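Long-range contact in Tol-Pal system protein TolB (Acinetobacter baumannii, PDB 7MX5), which probably acts in the Tol-Pal system, which supports outer membrane invagination during cell division and helps maintain outer membrane integrity: residues Q78-Y90 with L99-R111. Sequence-based numbering, arbitrary orientation.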
ATOM      1  N   GLN A  78      21.086 -25.083   5.453  1.00 77.86           N
ATOM      2  CA  GLN A  78      20.956 -25.157   4.005  1.00 65.89           C
ATOM      3  C   GLN A  78      20.302 -26.469   3.588  1.00 67.37           C
ATOM      4  O   GLN A  78      20.548 -27.521   4.184  1.00 68.73           O
ATOM      5  CB  GLN A  78      22.328 -25.019   3.345  1.00 73.67           C
ATOM      6  CG  GLN A  78      22.290 -24.513   1.912  1.00 89.28           C
ATOM      7  CD  GLN A  78      22.210 -23.001   1.829  1.00 88.03           C
ATOM      8  OE1 GLN A  78      22.342 -22.305   2.836  1.00 64.91           O
ATOM      9  NE2 GLN A  78      21.997 -22.484   0.624  1.00 79.66           N
ATOM     10  N   THR A  79      19.464 -26.400   2.559  1.00 71.55           N
ATOM     11  CA  THR A  79      18.800 -27.563   1.989  1.00 66.88           C
ATOM     12  C   THR A  79      19.185 -27.700   0.519  1.00 79.86           C
ATOM     13  O   THR A  79      19.920 -26.879  -0.035  1.00 71.87           O
ATOM     14  CB  THR A  79      17.278 -27.463   2.145  1.00 76.21           C
ATOM     15  OG1 THR A  79      16.855 -26.117   1.896  1.00 71.80           O
ATOM     16  CG2 THR A  79      16.858 -27.872   3.549  1.00 71.28           C
ATOM     17  N   ALA A  80      18.676 -28.762  -0.113  1.00 93.01           N
ATOM     18  CA  ALA A  80      18.971 -28.999  -1.523  1.00 91.26           C
ATOM     19  C   ALA A  80      18.433 -27.870  -2.393  1.00 98.45           C
ATOM     20  O   ALA A  80      19.148 -27.335  -3.249  1.00104.64           O
ATOM     21  CB  ALA A  80      18.392 -30.345  -1.961  1.00 89.81           C
ATOM     22  N   ASP A  81      17.170 -27.495  -2.188  1.00122.53           N
ATOM     23  CA  ASP A  81      16.607 -26.358  -2.908  1.00124.22           C
ATOM     24  C   ASP A  81      17.285 -25.062  -2.484  1.00119.35           C
ATOM     25  O   ASP A  81      17.953 -24.401  -3.287  1.00129.59           O
ATOM     26  CB  ASP A  81      15.096 -26.280  -2.671  1.00123.04           C
ATOM     27  CG  ASP A  81      14.476 -27.635  -2.391  1.00129.86           C
ATOM     28  OD1 ASP A  81      15.143 -28.479  -1.757  1.00125.42           O
ATOM     29  OD2 ASP A  81      13.318 -27.853  -2.803  1.00142.02           O
ATOM     30  N   GLY A  82      17.126 -24.686  -1.218  1.00 78.02           N
ATOM     31  CA  GLY A  82      17.744 -23.482  -0.704  1.00 75.26           C
ATOM     32  C   GLY A  82      18.191 -23.610   0.735  1.00 69.63           C
ATOM     33  O   GLY A  82      19.250 -24.179   1.013  1.00 69.51           O
ATOM     34  N   PHE A  83      17.394 -23.087   1.664  1.00 64.52           N
ATOM     35  CA  PHE A  83      17.749 -23.143   3.073  1.00 55.21           C
ATOM     36  C   PHE A  83      16.484 -23.143   3.917  1.00 51.92           C
ATOM     37  O   PHE A  83      15.409 -22.738   3.469  1.00 47.45           O
ATOM     38  CB  PHE A  83      18.661 -21.975   3.472  1.00 58.54           C
ATOM     39  CG  PHE A  83      17.982 -20.635   3.451  1.00 57.78           C
ATOM     40  CD1 PHE A  83      17.868 -19.919   2.271  1.00 54.96           C
ATOM     41  CD2 PHE A  83      17.467 -20.083   4.615  1.00 60.30           C
ATOM     42  CE1 PHE A  83      17.252 -18.684   2.249  1.00 53.81           C
ATOM     43  CE2 PHE A  83      16.846 -18.849   4.599  1.00 61.04           C
ATOM     44  CZ  PHE A  83      16.738 -18.148   3.414  1.00 57.99           C
ATOM     45  N   GLU A  84      16.636 -23.610   5.152  1.00 62.36           N
ATOM     46  CA  GLU A  84      15.573 -23.615   6.143  1.00 46.34           C
ATOM     47  C   GLU A  84      15.875 -22.570   7.207  1.00 54.66           C
ATOM     48  O   GLU A  84      17.039 -22.342   7.552  1.00 53.91           O
ATOM     49  CB  GLU A  84      15.440 -24.992   6.800  1.00 48.68           C
ATOM     50  CG  GLU A  84      14.241 -25.795   6.344  1.00 53.64           C
ATOM     51  CD  GLU A  84      14.286 -27.229   6.830  1.00 62.08           C
ATOM     52  OE1 GLU A  84      14.896 -27.479   7.892  1.00 63.05           O
ATOM     53  OE2 GLU A  84      13.714 -28.108   6.151  1.00 62.27           O
ATOM     54  N   VAL A  85      14.828 -21.934   7.724  1.00 53.82           N
ATOM     55  CA  VAL A  85      14.955 -21.007   8.841  1.00 46.08           C
ATOM     56  C   VAL A  85      14.036 -21.485   9.956  1.00 42.19           C
ATOM     57  O   VAL A  85      12.818 -21.590   9.769  1.00 46.11           O
ATOM     58  CB  VAL A  85      14.642 -19.555   8.435  1.00 46.76           C
ATOM     59  CG1 VAL A  85      13.342 -19.464   7.645  1.00 42.43           C
ATOM     60  CG2 VAL A  85      14.591 -18.662   9.668  1.00 40.85           C
ATOM     61  N   HIS A  86      14.627 -21.804  11.103  1.00 39.52           N
ATOM     62  CA  HIS A  86      13.892 -22.148  12.314  1.00 44.96           C
ATOM     63  C   HIS A  86      13.998 -20.956  13.253  1.00 40.47           C
ATOM     64  O   HIS A  86      15.078 -20.674  13.780  1.00 50.43           O
ATOM     65  CB  HIS A  86      14.451 -23.417  12.955  1.00 41.30           C
ATOM     66  CG  HIS A  86      13.669 -23.889  14.141  1.00 54.89           C
ATOM     67  ND1 HIS A  86      14.172 -24.792  15.054  1.00 53.14           N
ATOM     68  CD2 HIS A  86      12.421 -23.581  14.567  1.00 43.99           C
ATOM     69  CE1 HIS A  86      13.267 -25.021  15.988  1.00 50.42           C
ATOM     70  NE2 HIS A  86      12.195 -24.299  15.715  1.00 44.78           N
ATOM     71  N   TYR A  87      12.888 -20.251  13.452  1.00 40.37           N
ATOM     72  CA  TYR A  87      12.887 -19.025  14.235  1.00 49.20           C
ATOM     73  C   TYR A  87      11.855 -19.109  15.349  1.00 46.32           C
ATOM     74  O   TYR A  87      10.868 -19.847  15.256  1.00 39.33           O
ATOM     75  CB  TYR A  87      12.612 -17.795  13.354  1.00 32.61           C
ATOM     76  CG  TYR A  87      11.242 -17.775  12.713  1.00 36.54           C
ATOM     77  CD1 TYR A  87      11.005 -18.434  11.514  1.00 43.34           C
ATOM     78  CD2 TYR A  87      10.189 -17.082  13.299  1.00 41.51           C
ATOM     79  CE1 TYR A  87       9.757 -18.413  10.922  1.00 46.99           C
ATOM     80  CE2 TYR A  87       8.938 -17.056  12.713  1.00 39.28           C
ATOM     81  CZ  TYR A  87       8.727 -17.723  11.525  1.00 45.53           C
ATOM     82  OH  TYR A  87       7.484 -17.700  10.937  1.00 39.72           O
ATOM     83  N   GLN A  88      12.097 -18.340  16.410  1.00 40.98           N
ATOM     84  CA  GLN A  88      11.212 -18.300  17.564  1.00 39.61           C
ATOM     85  C   GLN A  88      10.997 -16.857  17.993  1.00 35.40           C
ATOM     86  O   GLN A  88      11.813 -15.974  17.717  1.00 36.20           O
ATOM     87  CB  GLN A  88      11.770 -19.110  18.743  1.00 41.07           C
ATOM     88  CG  GLN A  88      11.979 -20.584  18.455  1.00 46.84           C
ATOM     89  CD  GLN A  88      12.653 -21.308  19.603  1.00 55.20           C
ATOM     90  OE1 GLN A  88      13.624 -20.815  20.179  1.00 56.97           O
ATOM     91  NE2 GLN A  88      12.142 -22.486  19.942  1.00 43.11           N
ATOM     92  N   LEU A  89       9.877 -16.630  18.675  1.00 41.62           N
ATOM     93  CA  LEU A  89       9.562 -15.346  19.291  1.00 31.59           C
ATOM     94  C   LEU A  89       9.234 -15.602  20.752  1.00 45.52           C
ATOM     95  O   LEU A  89       8.277 -16.321  21.057  1.00 43.06           O
ATOM     96  CB  LEU A  89       8.392 -14.659  18.582  1.00 30.00           C
ATOM     97  CG  LEU A  89       7.894 -13.348  19.198  1.00 38.24           C
ATOM     98  CD1 LEU A  89       9.042 -12.370  19.397  1.00 36.71           C
ATOM     99  CD2 LEU A  89       6.801 -12.730  18.341  1.00 28.58           C
ATOM    100  N   TYR A  90      10.023 -15.021  21.651  1.00 35.97           N
ATOM    101  CA  TYR A  90       9.929 -15.304  23.078  1.00 44.55           C
ATOM    102  C   TYR A  90       9.362 -14.098  23.813  1.00 43.64           C
ATOM    103  O   TYR A  90       9.925 -13.001  23.743  1.00 40.75           O
ATOM    104  CB  TYR A  90      11.295 -15.681  23.650  1.00 45.98           C
ATOM    105  CG  TYR A  90      11.223 -16.272  25.039  1.00 47.21           C
ATOM    106  CD1 TYR A  90      10.850 -17.595  25.232  1.00 50.50           C
ATOM    107  CD2 TYR A  90      11.524 -15.506  26.158  1.00 43.83           C
ATOM    108  CE1 TYR A  90      10.781 -18.141  26.499  1.00 49.28           C
ATOM    109  CE2 TYR A  90      11.458 -16.044  27.430  1.00 51.25           C
ATOM    110  CZ  TYR A  90      11.086 -17.361  27.594  1.00 52.08           C
ATOM    111  OH  TYR A  90      11.017 -17.904  28.857  1.00 57.48           O
ATOM    112  N   LEU A  99       6.090 -17.649  19.143  1.00 47.22           N
ATOM    113  CA  LEU A  99       6.238 -18.323  17.862  1.00 39.23           C
ATOM    114  C   LEU A  99       7.340 -19.364  17.964  1.00 42.10           C
ATOM    115  O   LEU A  99       8.344 -19.155  18.651  1.00 39.72           O
ATOM    116  CB  LEU A  99       6.570 -17.339  16.732  1.00 42.45           C
ATOM    117  CG  LEU A  99       5.560 -16.238  16.407  1.00 49.92           C
ATOM    118  CD1 LEU A  99       6.200 -15.190  15.511  1.00 38.79           C
ATOM    119  CD2 LEU A  99       4.317 -16.823  15.753  1.00 40.32           C
ATOM    120  N   ASN A 100       7.139 -20.490  17.282  1.00 43.67           N
ATOM    121  CA  ASN A 100       8.168 -21.521  17.126  1.00 37.70           C
ATOM    122  C   ASN A 100       7.891 -22.188  15.777  1.00 41.85           C
ATOM    123  O   ASN A 100       7.169 -23.184  15.699  1.00 44.85           O
ATOM    124  CB  ASN A 100       8.155 -22.526  18.268  1.00 43.90           C
ATOM    125  CG  ASN A 100       9.158 -23.649  18.068  1.00 54.03           C
ATOM    126  OD1 ASN A 100      10.369 -23.423  18.062  1.00 44.43           O
ATOM    127  ND2 ASN A 100       8.657 -24.868  17.901  1.00 43.71           N
ATOM    128  N   GLU A 101       8.462 -21.614  14.721  1.00 43.48           N
ATOM    129  CA  GLU A 101       8.093 -21.963  13.360  1.00 51.94           C
ATOM    130  C   GLU A 101       9.325 -22.299  12.535  1.00 45.50           C
ATOM    131  O   GLU A 101      10.435 -21.838  12.819  1.00 41.21           O
ATOM    132  CB  GLU A 101       7.326 -20.817  12.683  1.00 47.47           C
ATOM    133  CG  GLU A 101       6.088 -20.362  13.437  1.00 46.92           C
ATOM    134  CD  GLU A 101       4.893 -21.262  13.197  1.00 56.10           C
ATOM    135  OE1 GLU A 101       5.021 -22.231  12.419  1.00 57.78           O
ATOM    136  OE2 GLU A 101       3.824 -21.001  13.786  1.00 59.18           O
ATOM    137  N   LEU A 102       9.109 -23.113  11.505  1.00 40.34           N
ATOM    138  CA  LEU A 102      10.102 -23.383  10.476  1.00 48.40           C
ATOM    139  C   LEU A 102       9.533 -22.954   9.133  1.00 44.04           C
ATOM    140  O   LEU A 102       8.381 -23.267   8.815  1.00 45.74           O
ATOM    141  CB  LEU A 102      10.485 -24.865  10.434  1.00 49.86           C
ATOM    142  CG  LEU A 102      11.602 -25.200   9.440  1.00 49.43           C
ATOM    143  CD1 LEU A 102      12.929 -25.406  10.157  1.00 57.07           C
ATOM    144  CD2 LEU A 102      11.243 -26.410   8.591  1.00 56.31           C
ATOM    145  N   LEU A 103      10.335 -22.235   8.354  1.00 45.27           N
ATOM    146  CA  LEU A 103       9.941 -21.781   7.027  1.00 44.98           C
ATOM    147  C   LEU A 103      10.960 -22.290   6.019  1.00 45.88           C
ATOM    148  O   LEU A 103      12.159 -22.027   6.158  1.00 43.76           O
ATOM    149  CB  LEU A 103       9.837 -20.256   6.973  1.00 37.85           C
ATOM    150  CG  LEU A 103       9.558 -19.646   5.597  1.00 43.80           C
ATOM    151  CD1 LEU A 103       8.079 -19.746   5.257  1.00 51.34           C
ATOM    152  CD2 LEU A 103      10.025 -18.199   5.546  1.00 42.66           C
ATOM    153  N   ASN A 104      10.485 -23.027   5.021  1.00 47.40           N
ATOM    154  CA  ASN A 104      11.343 -23.527   3.956  1.00 46.11           C
ATOM    155  C   ASN A 104      11.462 -22.469   2.869  1.00 52.07           C
ATOM    156  O   ASN A 104      10.450 -21.973   2.362  1.00 49.29           O
ATOM    157  CB  ASN A 104      10.788 -24.830   3.383  1.00 49.46           C
ATOM    158  CG  ASN A 104      11.273 -26.050   4.140  1.00 67.12           C
ATOM    159  OD1 ASN A 104      12.352 -26.577   3.868  1.00 71.14           O
ATOM    160  ND2 ASN A 104      10.479 -26.501   5.105  1.00 50.66           N
ATOM    161  N   VAL A 105      12.693 -22.122   2.523  1.00 57.87           N
ATOM    162  CA  VAL A 105      12.979 -21.044   1.583  1.00 56.52           C
ATOM    163  C   VAL A 105      13.599 -21.656   0.333  1.00 62.84           C
ATOM    164  O   VAL A 105      14.616 -22.355   0.430  1.00 54.07           O
ATOM    165  CB  VAL A 105      13.910 -19.990   2.197  1.00 44.75           C
ATOM    166  CG1 VAL A 105      13.893 -18.735   1.353  1.00 44.63           C
ATOM    167  CG2 VAL A 105      13.493 -19.688   3.626  1.00 51.02           C
ATOM    168  N   PRO A 106      13.036 -21.423  -0.846  1.00 59.04           N
ATOM    169  CA  PRO A 106      13.601 -22.021  -2.060  1.00 76.20           C
ATOM    170  C   PRO A 106      14.673 -21.148  -2.701  1.00 76.84           C
ATOM    171  O   PRO A 106      14.380 -20.295  -3.547  1.00 78.68           O
ATOM    172  CB  PRO A 106      12.374 -22.186  -2.961  1.00 71.39           C
ATOM    173  CG  PRO A 106      11.464 -21.063  -2.548  1.00 61.41           C
ATOM    174  CD  PRO A 106      11.744 -20.760  -1.098  1.00 58.59           C
ATOM    175  N   ALA A 107      15.917 -21.351  -2.272  1.00 86.97           N
ATOM    176  CA  ALA A 107      17.131 -20.780  -2.884  1.00 79.18           C
ATOM    177  C   ALA A 107      17.105 -19.261  -2.716  1.00 88.64           C
ATOM    178  O   ALA A 107      16.887 -18.786  -1.590  1.00 96.37           O
ATOM    179  CB  ALA A 107      17.250 -21.290  -4.314  1.00 90.07           C
ATOM    180  N   SER A 108      17.319 -18.478  -3.777  1.00 61.36           N
ATOM    181  CA  SER A 108      17.499 -17.032  -3.675  1.00 79.17           C
ATOM    182  C   SER A 108      16.175 -16.297  -3.500  1.00 72.68           C
ATOM    183  O   SER A 108      15.907 -15.308  -4.191  1.00 75.39           O
ATOM    184  CB  SER A 108      18.228 -16.510  -4.914  1.00 88.58           C
ATOM    185  OG  SER A 108      19.040 -17.524  -5.483  1.00 82.11           O
ATOM    186  N   ARG A 109      15.342 -16.779  -2.582  1.00 67.52           N
ATOM    187  CA  ARG A 109      14.120 -16.077  -2.217  1.00 65.79           C
ATOM    188  C   ARG A 109      14.245 -15.604  -0.776  1.00 51.67           C
ATOM    189  O   ARG A 109      13.421 -15.945   0.078  1.00 52.83           O
ATOM    190  CB  ARG A 109      12.899 -16.980  -2.406  1.00 71.21           C
ATOM    191  CG  ARG A 109      12.692 -17.431  -3.844  1.00 64.96           C
ATOM    192  CD  ARG A 109      12.632 -16.238  -4.785  1.00 65.15           C
ATOM    193  NE  ARG A 109      11.323 -15.597  -4.772  1.00 89.30           N
ATOM    194  CZ  ARG A 109      11.126 -14.299  -4.582  1.00 87.67           C
ATOM    195  NH1 ARG A 109      12.134 -13.468  -4.377  1.00 86.62           N
ATOM    196  NH2 ARG A 109       9.883 -13.823  -4.595  1.00 78.54           N
ATOM    197  N   ILE A 110      15.275 -14.808  -0.508  1.00 65.36           N
ATOM    198  CA  ILE A 110      15.666 -14.478   0.858  1.00 49.27           C
ATOM    199  C   ILE A 110      14.904 -13.269   1.390  1.00 46.83           C
ATOM    200  O   ILE A 110      14.520 -13.238   2.561  1.00 47.40           O
ATOM    201  CB  ILE A 110      17.194 -14.260   0.906  1.00 48.67           C
ATOM    202  CG1 ILE A 110      17.633 -13.718   2.266  1.00 46.92           C
ATOM    203  CG2 ILE A 110      17.645 -13.347  -0.227  1.00 63.14           C
ATOM    204  CD1 ILE A 110      17.751 -14.782   3.324  1.00 54.76           C
ATOM    205  N   ARG A 111      14.668 -12.257   0.549  1.00 43.57           N
ATOM    206  CA  ARG A 111      13.941 -11.077   1.008  1.00 48.34           C
ATOM    207  C   ARG A 111      12.488 -11.403   1.329  1.00 48.88           C
ATOM    208  O   ARG A 111      11.918 -10.831   2.265  1.00 40.61           O
ATOM    209  CB  ARG A 111      14.023  -9.965  -0.037  1.00 41.85           C
ATOM    210  CG  ARG A 111      15.340  -9.201  -0.021  1.00 35.45           C
ATOM    211  CD  ARG A 111      15.187  -7.804  -0.611  1.00 38.32           C
ATOM    212  NE  ARG A 111      14.713  -6.830   0.366  1.00 45.52           N
ATOM    213  CZ  ARG A 111      15.427  -6.372   1.386  1.00 39.49           C
ATOM    214  NH1 ARG A 111      16.669  -6.772   1.598  1.00 33.60           N
ATOM    215  NH2 ARG A 111      14.881  -5.483   2.212  1.00 38.54           N
TER
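Val105 lies over one face of the Phe83 ring in a CH-pi contact, its CB 3.7 Å from the ring centroid, while Ala107 O sits at the ring edge. Ile110 CD1 meets Phe83 CZ at 3.5 Å, the two side chains crossing at about a right angle. The Tyr87 ring has Leu99 CD1 and Leu103 CB at its edges, and Tyr87 OH lies 3.6 Å from Glu101 CB, which approaches the ring obliquely; CG wedged between backbone N and carbonyl carbon (chi1 64°) folds the ring over the neighbouring strand. On the other face of the sheet, His86 keeps Glu101 O at its ring edge. Its CG is anti to the backbone N (chi1 -175°), and His86 NE2 donates a hydrogen bond to Asn100 OD1 (3.1 Å). Gln88 NE2 donates one to the same OD1 (2.7 Å) from the opposite face of the Asn100 amide, and also bonds Asn56. Both donors stand about 40° out of the carbonyl plane. Backbone bonds in antiparallel register pair Phe83 with Val105, Val85 with Leu103, Tyr87 with Glu101 and Leu89 with Leu99. This hairpin ends the mixed sheet of the amino-terminal domain, with strand 96-105 outermost and helix 110-126 packed on Tyr87, Leu99 and Leu103. The chemistry is thus two-sided: apolar packing joins sheet to helix, while a doubly gripped amide oxygen ties the strands across the polar face.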